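Local coordinates for protein transcriptional regulator (Vibrio virus VP882, PDB 7DWM) that binds the autoinducer 3,5-dimethylpyrazin-2-ol in a PAS-fold pocket and, as a LuxR-type transcriptional regulator, probably binds DNA, at residues Gly29-Lys34 with Thr120-Gln125; Ala68-Ser73 with His230-Met235; Ala76-Val81 with Phe105-Leu110. One frame throughout, in Å; residues are numbered along the deposited sequence.

Contact 1: Gly29-Lys34 with Thr120-Gln125; sequences GIKDTK and TIFHGQ. With A1U (3,5-dimethylpyrazin-2-ol), chain C.
Neighbouring antiparallel strands in the middle of the PAS sheet, 28-32 and 119-126, make this contact, and one of their faces lines the pocket for 3,5-dimethylpyrazin-2-ol. Two hydrogen-bonded pairs, G29 with F122 and K31 with T120, flank the non-hydrogen-bonded pair of I30 and I121. F122 N reaches G29 O at 2.8 Å in a nearly straight bond (169° at the hydrogen), although the donor stands above the carbonyl plane; the return bond from G29 N to F122 O is more bent (145°) but runs nearly along the C=O axis. K31 and T120 repeat the scheme, with T120 N 2.9 Å from K31 O. In the order 2-1-5-4-3 usual for PAS sheets, this is the junction of the first and fifth strands. F122 has CG in the crowded position between its backbone N and carbonyl carbon (chi1 63°), which lays the ring across the opposing strand. G29 has no side chain, so its CA sits over one ring face, 3.7 Å from the ring centroid, as a CH-pi contact; the ligand methyl CAH lies over the centre of the opposite face. K31 lies alongside T120 on the same sheet face; the K31 and F122 side chains cross at about a right angle, K31 CD 4.2 Å from F122 CE1. The lysine chain bends at chi2 and carries NZ to the ligand, K31 NZ making a weak hydrogen bond of 3.3 Å to A1U OAI, while D60 and D78 form salt bridges with the same ammonium. T120 OG1 also bonds to D78. On the other face I30 and I121 lie side by side, CG2 of I30 3.4 Å from CG2 of I121, with L110 and F21 of helix 7-21 packing against them.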
loop_
_atom_site.group_PDB
_atom_site.type_symbol
_atom_site.label_atom_id
_atom_site.label_comp_id
_atom_site.label_asym_id
_atom_site.label_seq_id
_atom_site.Cartn_x
_atom_site.Cartn_y
_atom_site.Cartn_z
ATOM N N GLY A 29 -11.176 -15.183 -1.074
ATOM C CA GLY A 29 -12.043 -16.041 -1.872
ATOM C C GLY A 29 -11.586 -16.119 -3.310
ATOM O O GLY A 29 -10.637 -15.449 -3.719
ATOM N N ILE A 30 -12.245 -17.005 -4.061
ATOM C CA ILE A 30 -12.004 -17.170 -5.494
ATOM C C ILE A 30 -13.340 -17.383 -6.201
ATOM O O ILE A 30 -14.255 -18.033 -5.674
ATOM C CB ILE A 30 -10.996 -18.313 -5.803
ATOM C CG1 ILE A 30 -11.586 -19.718 -5.612
ATOM C CG2 ILE A 30 -9.719 -18.166 -5.005
ATOM C CD1 ILE A 30 -12.342 -20.243 -6.815
ATOM N N LYS A 31 -13.462 -16.813 -7.393
ATOM C CA LYS A 31 -14.601 -17.104 -8.254
ATOM C C LYS A 31 -14.104 -17.474 -9.647
ATOM O O LYS A 31 -12.909 -17.412 -9.940
ATOM C CB LYS A 31 -15.606 -15.950 -8.296
ATOM C CG LYS A 31 -15.022 -14.602 -8.540
ATOM C CD LYS A 31 -15.682 -13.628 -7.601
ATOM C CE LYS A 31 -15.257 -12.227 -7.901
ATOM N NZ LYS A 31 -16.103 -11.235 -7.207
ATOM N N ASP A 32 -15.052 -17.825 -10.511
ATOM C CA ASP A 32 -14.794 -18.454 -11.796
ATOM C C ASP A 32 -14.767 -17.409 -12.910
ATOM O O ASP A 32 -14.812 -16.200 -12.664
ATOM C CB ASP A 32 -15.862 -19.524 -12.039
ATOM C CG ASP A 32 -15.509 -20.477 -13.156
ATOM O OD1 ASP A 32 -16.309 -20.563 -14.107
ATOM O OD2 ASP A 32 -14.450 -21.138 -13.084
ATOM N N THR A 33 -14.690 -17.880 -14.159
ATOM C CA THR A 33 -14.738 -17.014 -15.327
ATOM C C THR A 33 -16.132 -16.459 -15.569
ATOM O O THR A 33 -16.285 -15.556 -16.399
ATOM C CB THR A 33 -14.253 -17.760 -16.573
ATOM O OG1 THR A 33 -14.394 -16.915 -17.722
ATOM C CG2 THR A 33 -15.069 -19.029 -16.792
ATOM N N LYS A 34 -17.149 -17.004 -14.908
ATOM C CA LYS A 34 -18.482 -16.425 -14.901
ATOM C C LYS A 34 -18.702 -15.543 -13.676
ATOM O O LYS A 34 -19.848 -15.204 -13.355
ATOM C CB LYS A 34 -19.532 -17.531 -14.981
ATOM C CG LYS A 34 -19.715 -18.104 -16.378
ATOM C CD LYS A 34 -19.964 -19.600 -16.338
ATOM C CE LYS A 34 -21.451 -19.911 -16.365
ATOM N NZ LYS A 34 -21.720 -21.371 -16.242
ATOM N N THR A 120 -10.599 -15.906 -10.750
ATOM C CA THR A 120 -9.823 -14.918 -10.018
ATOM C C THR A 120 -9.831 -15.246 -8.535
ATOM O O THR A 120 -10.757 -15.887 -8.028
ATOM C CB THR A 120 -10.361 -13.488 -10.210
ATOM O OG1 THR A 120 -11.661 -13.375 -9.618
ATOM C CG2 THR A 120 -10.450 -13.118 -11.684
ATOM N N ILE A 121 -8.784 -14.792 -7.848
ATOM C CA ILE A 121 -8.697 -14.796 -6.393
ATOM C C ILE A 121 -8.797 -13.350 -5.936
ATOM O O ILE A 121 -8.216 -12.455 -6.561
ATOM C CB ILE A 121 -7.388 -15.433 -5.874
ATOM C CG1 ILE A 121 -7.026 -16.701 -6.651
ATOM C CG2 ILE A 121 -7.444 -15.686 -4.365
ATOM C CD1 ILE A 121 -5.927 -16.484 -7.654
ATOM N N PHE A 122 -9.549 -13.115 -4.866
ATOM C CA PHE A 122 -9.686 -11.788 -4.292
ATOM C C PHE A 122 -9.297 -11.835 -2.822
ATOM O O PHE A 122 -9.663 -12.768 -2.089
ATOM C CB PHE A 122 -11.114 -11.222 -4.469
ATOM C CG PHE A 122 -12.185 -12.005 -3.758
ATOM C CD1 PHE A 122 -12.957 -12.925 -4.447
ATOM C CD2 PHE A 122 -12.447 -11.794 -2.411
ATOM C CE1 PHE A 122 -13.946 -13.641 -3.802
ATOM C CE2 PHE A 122 -13.429 -12.513 -1.762
ATOM C CZ PHE A 122 -14.185 -13.432 -2.459
ATOM N N HIS A 123 -8.518 -10.828 -2.421
ATOM C CA HIS A 123 -8.054 -10.625 -1.055
ATOM C C HIS A 123 -8.528 -9.245 -0.593
ATOM O O HIS A 123 -8.083 -8.228 -1.169
ATOM C CB HIS A 123 -6.535 -10.756 -0.962
ATOM C CG HIS A 123 -5.989 -10.550 0.418
ATOM N ND1 HIS A 123 -4.695 -10.134 0.650
ATOM C CD2 HIS A 123 -6.557 -10.709 1.637
ATOM C CE1 HIS A 123 -4.490 -10.043 1.953
ATOM N NE2 HIS A 123 -5.604 -10.386 2.573
ATOM N N GLY A 124 -9.389 -9.208 0.376
ATOM C CA GLY A 124 -9.903 -7.962 0.938
ATOM C C GLY A 124 -9.158 -7.600 2.215
ATOM O O GLY A 124 -8.980 -8.443 3.095
ATOM N N GLN A 125 -8.729 -6.344 2.294
ATOM C CA GLN A 125 -7.995 -5.845 3.453
ATOM C C GLN A 125 -8.693 -4.617 4.020
ATOM O O GLN A 125 -8.957 -3.655 3.291
ATOM C CB GLN A 125 -6.547 -5.501 3.085
ATOM C CG GLN A 125 -5.822 -6.584 2.301
ATOM C CD GLN A 125 -4.318 -6.408 2.326
ATOM O OE1 GLN A 125 -3.670 -6.350 1.282
ATOM N NE2 GLN A 125 -3.752 -6.321 3.526
HETATM C CAB A1U C . -15.931 -6.143 -3.593
HETATM C CAC A1U C . -16.441 -7.030 -2.613
HETATM C CAE A1U C . -15.878 -8.839 -3.994
HETATM C CAF A1U C . -15.396 -7.882 -4.912
HETATM C CAG A1U C . -17.018 -6.476 -1.339
HETATM C CAH A1U C . -15.824 -10.314 -4.251
HETATM N NAA A1U C . -15.398 -6.557 -4.774
HETATM N NAD A1U C . -16.399 -8.375 -2.842
HETATM O OAI A1U C . -14.860 -8.412 -6.102
#

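Contact 2: Ala68-Ser73 with His230-Met235; sequences AAFADS and HTQVSM
F70 and Q232 slide past each other in opposite directions, the ring tip reaching the Q232 main chain and the Q232 amide lying beside the CD2-CE2 edge. The F70 ring, with CG anti to its carbonyl carbon (chi1 -75°), extends toward the 230-235 backbone; Q232 has CG anti to its backbone N (chi1 -155°) and then runs extended back along the ring. The Q232 chain passes the CD2-CE2 side of the ring, with its CG 3.6 Å and its CD 3.3 Å from F70 CE2. The terminal amide meets the ring at its edge, its plane turned 62° from that of the ring, and no stack forms. At its far end the ring touches main chain, F70 CZ lying 3.4 Å from the carbonyl O of Q232. Two residues further along, S234 also faces the helix: its hydroxyl, in the crowded position between backbone N and carbonyl carbon, meets that of S73 tip to tip, S234 OG to S73 OG 3.2 Å. S73 OG in addition makes a weak hydrogen bond, 3.5 Å, to F70 O within the first turn of helix 71-80, where F70 occupies the N-cap position. Q77, one turn further along this helix, gives S234 OG a weak hydrogen bond. V233 packs on L141 of the second subunit. The arrangement is that of a helix start leaning on an edge strand: the C-terminal strand 233-236, which comes after helix 208-217 in the chain, is added beside strand 88-96 of the PAS sheet, and the side chain of S234 there comes within about 6 Å (nearest atoms) of the bound 3,5-dimethylpyrazin-2-ol, too far to touch it.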
loop_
_atom_site.group_PDB
_atom_site.type_symbol
_atom_site.label_atom_id
_atom_site.label_comp_id
_atom_site.label_asym_id
_atom_site.label_seq_id
_atom_site.Cartn_x
_atom_site.Cartn_y
_atom_site.Cartn_z
ATOM N N ALA A 68 -24.136 -5.483 -3.396
ATOM C CA ALA A 68 -24.763 -6.021 -4.598
ATOM C C ALA A 68 -25.022 -4.951 -5.652
ATOM O O ALA A 68 -25.022 -5.253 -6.854
ATOM C CB ALA A 68 -26.074 -6.727 -4.238
ATOM N N ALA A 69 -25.242 -3.701 -5.236
ATOM C CA ALA A 69 -25.510 -2.654 -6.216
ATOM C C ALA A 69 -24.337 -2.435 -7.161
ATOM O O ALA A 69 -24.543 -1.975 -8.291
ATOM C CB ALA A 69 -25.862 -1.344 -5.509
ATOM N N PHE A 70 -23.120 -2.767 -6.733
ATOM C CA PHE A 70 -21.942 -2.686 -7.583
ATOM C C PHE A 70 -21.478 -4.054 -8.058
ATOM O O PHE A 70 -20.383 -4.165 -8.621
ATOM C CB PHE A 70 -20.809 -1.973 -6.846
ATOM C CG PHE A 70 -20.998 -0.493 -6.746
ATOM C CD1 PHE A 70 -20.414 0.355 -7.670
ATOM C CD2 PHE A 70 -21.773 0.052 -5.737
ATOM C CE1 PHE A 70 -20.591 1.720 -7.585
ATOM C CE2 PHE A 70 -21.954 1.417 -5.648
ATOM C CZ PHE A 70 -21.363 2.251 -6.573
ATOM N N ALA A 71 -22.303 -5.088 -7.861
ATOM C CA ALA A 71 -21.956 -6.427 -8.319
ATOM C C ALA A 71 -21.530 -6.393 -9.776
ATOM O O ALA A 71 -20.448 -6.875 -10.134
ATOM C CB ALA A 71 -23.147 -7.365 -8.125
ATOM N N ASP A 72 -22.356 -5.767 -10.617
ATOM C CA ASP A 72 -22.034 -5.538 -12.017
ATOM C C ASP A 72 -20.579 -5.118 -12.187
ATOM O O ASP A 72 -19.776 -5.831 -12.802
ATOM C CB ASP A 72 -23.001 -4.480 -12.572
ATOM C CG ASP A 72 -22.570 -3.922 -13.913
ATOM O OD1 ASP A 72 -23.244 -4.226 -14.919
ATOM O OD2 ASP A 72 -21.591 -3.147 -13.961
ATOM N N SER A 73 -20.180 -4.025 -11.539
ATOM C CA SER A 73 -18.860 -3.494 -11.842
ATOM C C SER A 73 -17.772 -4.367 -11.229
ATOM O O SER A 73 -16.691 -4.506 -11.820
ATOM C CB SER A 73 -18.740 -2.055 -11.338
ATOM O OG SER A 73 -18.074 -2.006 -10.092
ATOM N N HIS A 230 -18.897 8.548 3.245
ATOM C CA HIS A 230 -20.097 7.751 2.992
ATOM C C HIS A 230 -20.672 7.973 1.593
ATOM O O HIS A 230 -21.840 8.322 1.418
ATOM C CB HIS A 230 -21.170 8.037 4.044
ATOM C CG HIS A 230 -20.650 8.162 5.448
ATOM N ND1 HIS A 230 -20.781 9.317 6.189
ATOM C CD2 HIS A 230 -20.041 7.266 6.260
ATOM C CE1 HIS A 230 -20.259 9.134 7.390
ATOM N NE2 HIS A 230 -19.804 7.896 7.459
ATOM N N THR A 231 -19.847 7.729 0.579
ATOM C CA THR A 231 -20.343 7.530 -0.776
ATOM C C THR A 231 -19.724 6.254 -1.317
ATOM O O THR A 231 -18.511 6.046 -1.195
ATOM C CB THR A 231 -20.040 8.722 -1.711
ATOM O OG1 THR A 231 -18.736 8.570 -2.288
ATOM C CG2 THR A 231 -20.118 10.056 -0.962
ATOM N N GLN A 232 -20.550 5.407 -1.913
ATOM C CA GLN A 232 -20.186 4.036 -2.237
ATOM C C GLN A 232 -19.338 4.005 -3.506
ATOM O O GLN A 232 -19.763 4.522 -4.546
ATOM C CB GLN A 232 -21.458 3.210 -2.411
ATOM C CG GLN A 232 -21.333 1.731 -2.166
ATOM C CD GLN A 232 -22.643 1.023 -2.440
ATOM O OE1 GLN A 232 -22.686 -0.183 -2.687
ATOM N NE2 GLN A 232 -23.727 1.781 -2.400
ATOM N N VAL A 233 -18.141 3.408 -3.440
ATOM C CA VAL A 233 -17.263 3.333 -4.605
ATOM C C VAL A 233 -16.621 1.955 -4.693
ATOM O O VAL A 233 -16.448 1.249 -3.696
ATOM C CB VAL A 233 -16.151 4.423 -4.617
ATOM C CG1 VAL A 233 -16.725 5.821 -4.364
ATOM C CG2 VAL A 233 -15.057 4.108 -3.615
ATOM N N SER A 234 -16.211 1.608 -5.907
ATOM C CA SER A 234 -15.224 0.559 -6.136
ATOM C C SER A 234 -14.434 0.952 -7.369
ATOM O O SER A 234 -14.999 1.060 -8.458
ATOM C CB SER A 234 -15.888 -0.797 -6.347
ATOM O OG SER A 234 -16.351 -0.922 -7.673
ATOM N N MET A 235 -13.136 1.154 -7.200
ATOM C CA MET A 235 -12.281 1.738 -8.222
ATOM C C MET A 235 -10.997 0.932 -8.315
ATOM O O MET A 235 -10.414 0.571 -7.288
ATOM C CB MET A 235 -11.907 3.187 -7.885
ATOM C CG MET A 235 -13.030 4.203 -7.927
ATOM S SD MET A 235 -12.413 5.755 -7.240
ATOM C CE MET A 235 -11.123 6.140 -8.419
#

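Contact 3: Ala76-Val81 with Phe105-Leu110; sequences AQDRLV and FTKTPL. With A1U (3,5-dimethylpyrazin-2-ol), chain C.
K107 NZ is held by three partners, two from helix 71-80 and one from the ligand. The strongest grip comes from Q77, whose OE1 accepts an N-H of the ammonium at 2.8 Å, in the carbonyl plane and on a lone pair. D78 adds a salt bridge whose hydrogen bond is weak, its OD2 3.2 Å from K107 NZ, and A1U OAI accepts a weak hydrogen bond from K107 NZ at 3.4 Å. Both helix side chains cross the lysine at about a right angle: Q77, extended beyond CG, brings its amide oxygen from one side, and D78, with CG anti to its carbonyl carbon, sets its carboxylate across the end of the chain, OD1 3.1 Å from K107 CE. K107 itself stands up from strand 99-110 and bends at chi3 (74°), a turn that puts the ammonium between the helix and the ligand oxygen. D78 is shared, with K31 in a second salt bridge through OD2 and T120 OG1 bonded to OD1, so this buried carboxylate faces two lysines, which would probably favour its charged form. F105, two residues back on the same strand, places its ring against the ligand, with the ligand's ring carbon CAC over one face, toward the rim. F105 CZ is 3.5 Å from A1U CAG, a methyl carbon. Further along this segment, V81 sends CG2 (anti to its backbone N) onto the strand, 3.4 Å from P109 CD, while P109 CG rests 3.4 Å from V81 O. T120 of the neighbouring strand also touches V81. A helix laid over the ligand-bearing face of an antiparallel sheet, with the small molecule enclosed between them, is the sensory pocket of a PAS domain, here filled by 3,5-dimethylpyrazin-2-ol.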
loop_
_atom_site.group_PDB
_atom_site.type_symbol
_atom_site.label_atom_id
_atom_site.label_comp_id
_atom_site.label_asym_id
_atom_site.label_seq_id
_atom_site.Cartn_x
_atom_site.Cartn_y
_atom_site.Cartn_z
ATOM N N ALA A 76 -16.919 -6.780 -13.850
ATOM C CA ALA A 76 -16.125 -6.171 -14.912
ATOM C C ALA A 76 -14.647 -6.229 -14.560
ATOM O O ALA A 76 -13.824 -6.709 -15.352
ATOM C CB ALA A 76 -16.575 -4.733 -15.158
ATOM N N GLN A 77 -14.304 -5.811 -13.336
ATOM C CA GLN A 77 -12.939 -5.971 -12.855
ATOM C C GLN A 77 -12.509 -7.422 -13.005
ATOM O O GLN A 77 -11.439 -7.717 -13.550
ATOM C CB GLN A 77 -12.841 -5.515 -11.396
ATOM C CG GLN A 77 -13.484 -4.160 -11.114
ATOM C CD GLN A 77 -13.906 -3.999 -9.662
ATOM O OE1 GLN A 77 -13.762 -4.919 -8.855
ATOM N NE2 GLN A 77 -14.431 -2.825 -9.324
ATOM N N ASP A 78 -13.386 -8.343 -12.597
ATOM C CA ASP A 78 -13.108 -9.773 -12.618
ATOM C C ASP A 78 -12.729 -10.307 -13.990
ATOM O O ASP A 78 -12.293 -11.460 -14.077
ATOM C CB ASP A 78 -14.317 -10.538 -12.101
ATOM C CG ASP A 78 -14.379 -10.562 -10.603
ATOM O OD1 ASP A 78 -13.408 -11.050 -9.990
ATOM O OD2 ASP A 78 -15.388 -10.084 -10.041
ATOM N N ARG A 79 -12.892 -9.529 -15.061
ATOM C CA ARG A 79 -12.484 -10.033 -16.364
ATOM C C ARG A 79 -11.200 -9.388 -16.871
ATOM O O ARG A 79 -10.448 -10.041 -17.606
ATOM C CB ARG A 79 -13.612 -9.843 -17.386
ATOM C CG ARG A 79 -14.985 -10.281 -16.869
ATOM C CD ARG A 79 -15.297 -11.712 -17.275
ATOM N NE ARG A 79 -14.827 -12.667 -16.274
ATOM C CZ ARG A 79 -15.483 -12.968 -15.159
ATOM N NH1 ARG A 79 -14.975 -13.846 -14.306
ATOM N NH2 ARG A 79 -16.650 -12.397 -14.897
ATOM N N LEU A 80 -10.848 -8.200 -16.366
ATOM C CA LEU A 80 -9.641 -7.522 -16.820
ATOM C C LEU A 80 -8.423 -7.967 -16.043
ATOM O O LEU A 80 -7.297 -7.798 -16.520
ATOM C CB LEU A 80 -9.797 -6.006 -16.664
ATOM C CG LEU A 80 -10.257 -5.267 -17.924
ATOM C CD1 LEU A 80 -9.877 -3.754 -17.909
ATOM C CD2 LEU A 80 -9.778 -5.991 -19.187
ATOM N N VAL A 81 -8.643 -8.560 -14.876
ATOM C CA VAL A 81 -7.652 -9.439 -14.274
ATOM C C VAL A 81 -7.434 -10.679 -15.134
ATOM O O VAL A 81 -6.290 -11.113 -15.339
ATOM C CB VAL A 81 -8.085 -9.787 -12.835
ATOM C CG1 VAL A 81 -9.496 -10.333 -12.804
ATOM C CG2 VAL A 81 -7.130 -10.772 -12.222
ATOM N N PHE A 105 -9.575 -4.481 -2.075
ATOM C CA PHE A 105 -9.770 -5.818 -2.633
ATOM C C PHE A 105 -8.775 -6.028 -3.768
ATOM O O PHE A 105 -8.891 -5.408 -4.829
ATOM C CB PHE A 105 -11.210 -6.023 -3.099
ATOM C CG PHE A 105 -12.145 -6.414 -1.993
ATOM C CD1 PHE A 105 -12.322 -7.747 -1.655
ATOM C CD2 PHE A 105 -12.834 -5.448 -1.279
ATOM C CE1 PHE A 105 -13.176 -8.109 -0.628
ATOM C CE2 PHE A 105 -13.687 -5.803 -0.250
ATOM C CZ PHE A 105 -13.858 -7.137 0.075
ATOM N N THR A 106 -7.794 -6.898 -3.526
ATOM C CA THR A 106 -6.772 -7.250 -4.505
ATOM C C THR A 106 -7.215 -8.476 -5.298
ATOM O O THR A 106 -7.417 -9.553 -4.724
ATOM C CB THR A 106 -5.434 -7.515 -3.811
ATOM O OG1 THR A 106 -5.419 -8.839 -3.270
ATOM C CG2 THR A 106 -5.220 -6.515 -2.698
ATOM N N LYS A 107 -7.368 -8.308 -6.612
ATOM C CA LYS A 107 -7.845 -9.381 -7.476
ATOM C C LYS A 107 -6.744 -9.808 -8.437
ATOM O O LYS A 107 -6.179 -8.976 -9.156
ATOM C CB LYS A 107 -9.101 -8.942 -8.224
ATOM C CG LYS A 107 -10.117 -8.316 -7.280
ATOM C CD LYS A 107 -11.221 -7.539 -7.979
ATOM C CE LYS A 107 -12.219 -8.468 -8.646
ATOM N NZ LYS A 107 -13.423 -7.734 -9.124
ATOM N N THR A 108 -6.445 -11.107 -8.418
ATOM C CA THR A 108 -5.363 -11.767 -9.128
ATOM C C THR A 108 -5.905 -12.893 -10.005
ATOM O O THR A 108 -6.909 -13.516 -9.662
ATOM C CB THR A 108 -4.332 -12.337 -8.145
ATOM O OG1 THR A 108 -3.269 -12.952 -8.882
ATOM C CG2 THR A 108 -4.989 -13.347 -7.204
ATOM N N PRO A 109 -5.261 -13.155 -11.142
ATOM C CA PRO A 109 -5.677 -14.301 -11.969
ATOM C C PRO A 109 -5.464 -15.630 -11.253
ATOM O O PRO A 109 -4.453 -15.846 -10.583
ATOM C CB PRO A 109 -4.783 -14.181 -13.211
ATOM C CG PRO A 109 -4.216 -12.780 -13.176
ATOM C CD PRO A 109 -4.140 -12.412 -11.730
ATOM N N LEU A 110 -6.431 -16.530 -11.405
ATOM C CA LEU A 110 -6.345 -17.873 -10.832
ATOM C C LEU A 110 -5.722 -18.852 -11.819
ATOM O O LEU A 110 -6.337 -19.236 -12.825
ATOM C CB LEU A 110 -7.710 -18.347 -10.347
ATOM C CG LEU A 110 -7.643 -19.658 -9.556
ATOM C CD1 LEU A 110 -8.579 -19.672 -8.355
ATOM C CD2 LEU A 110 -7.960 -20.827 -10.436
HETATM C CAB A1U C . -15.931 -6.143 -3.593
HETATM C CAC A1U C . -16.441 -7.030 -2.613
HETATM C CAE A1U C . -15.878 -8.839 -3.994
HETATM C CAF A1U C . -15.396 -7.882 -4.912
HETATM C CAG A1U C . -17.018 -6.476 -1.339
HETATM C CAH A1U C . -15.824 -10.314 -4.251
HETATM N NAA A1U C . -15.398 -6.557 -4.774
HETATM N NAD A1U C . -16.399 -8.375 -2.842
HETATM O OAI A1U C . -14.860 -8.412 -6.102
#

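From the N terminus, strand 28-32 starts contact 1, which closes when the chain returns as strand 119-126 after a loop of 85 residues. Contact 2 opens within that loop, at residues 68-73, but closes only at 230-235, beyond helices 163-172 to 208-217, so contacts 1 and 2 cross. Contact 3, joining 76-81 to 105-110, falls within both loops and is the most local of the three. Its strand 99-110 pairs with strand 119-126 of contact 1, through I121 O to T108 N for example, and its helix 71-80 is shared with contact 2. Contacts 1 and 3 both touch the ligand, while contact 2 ties the start of helix 71-80 to the C-terminal strand.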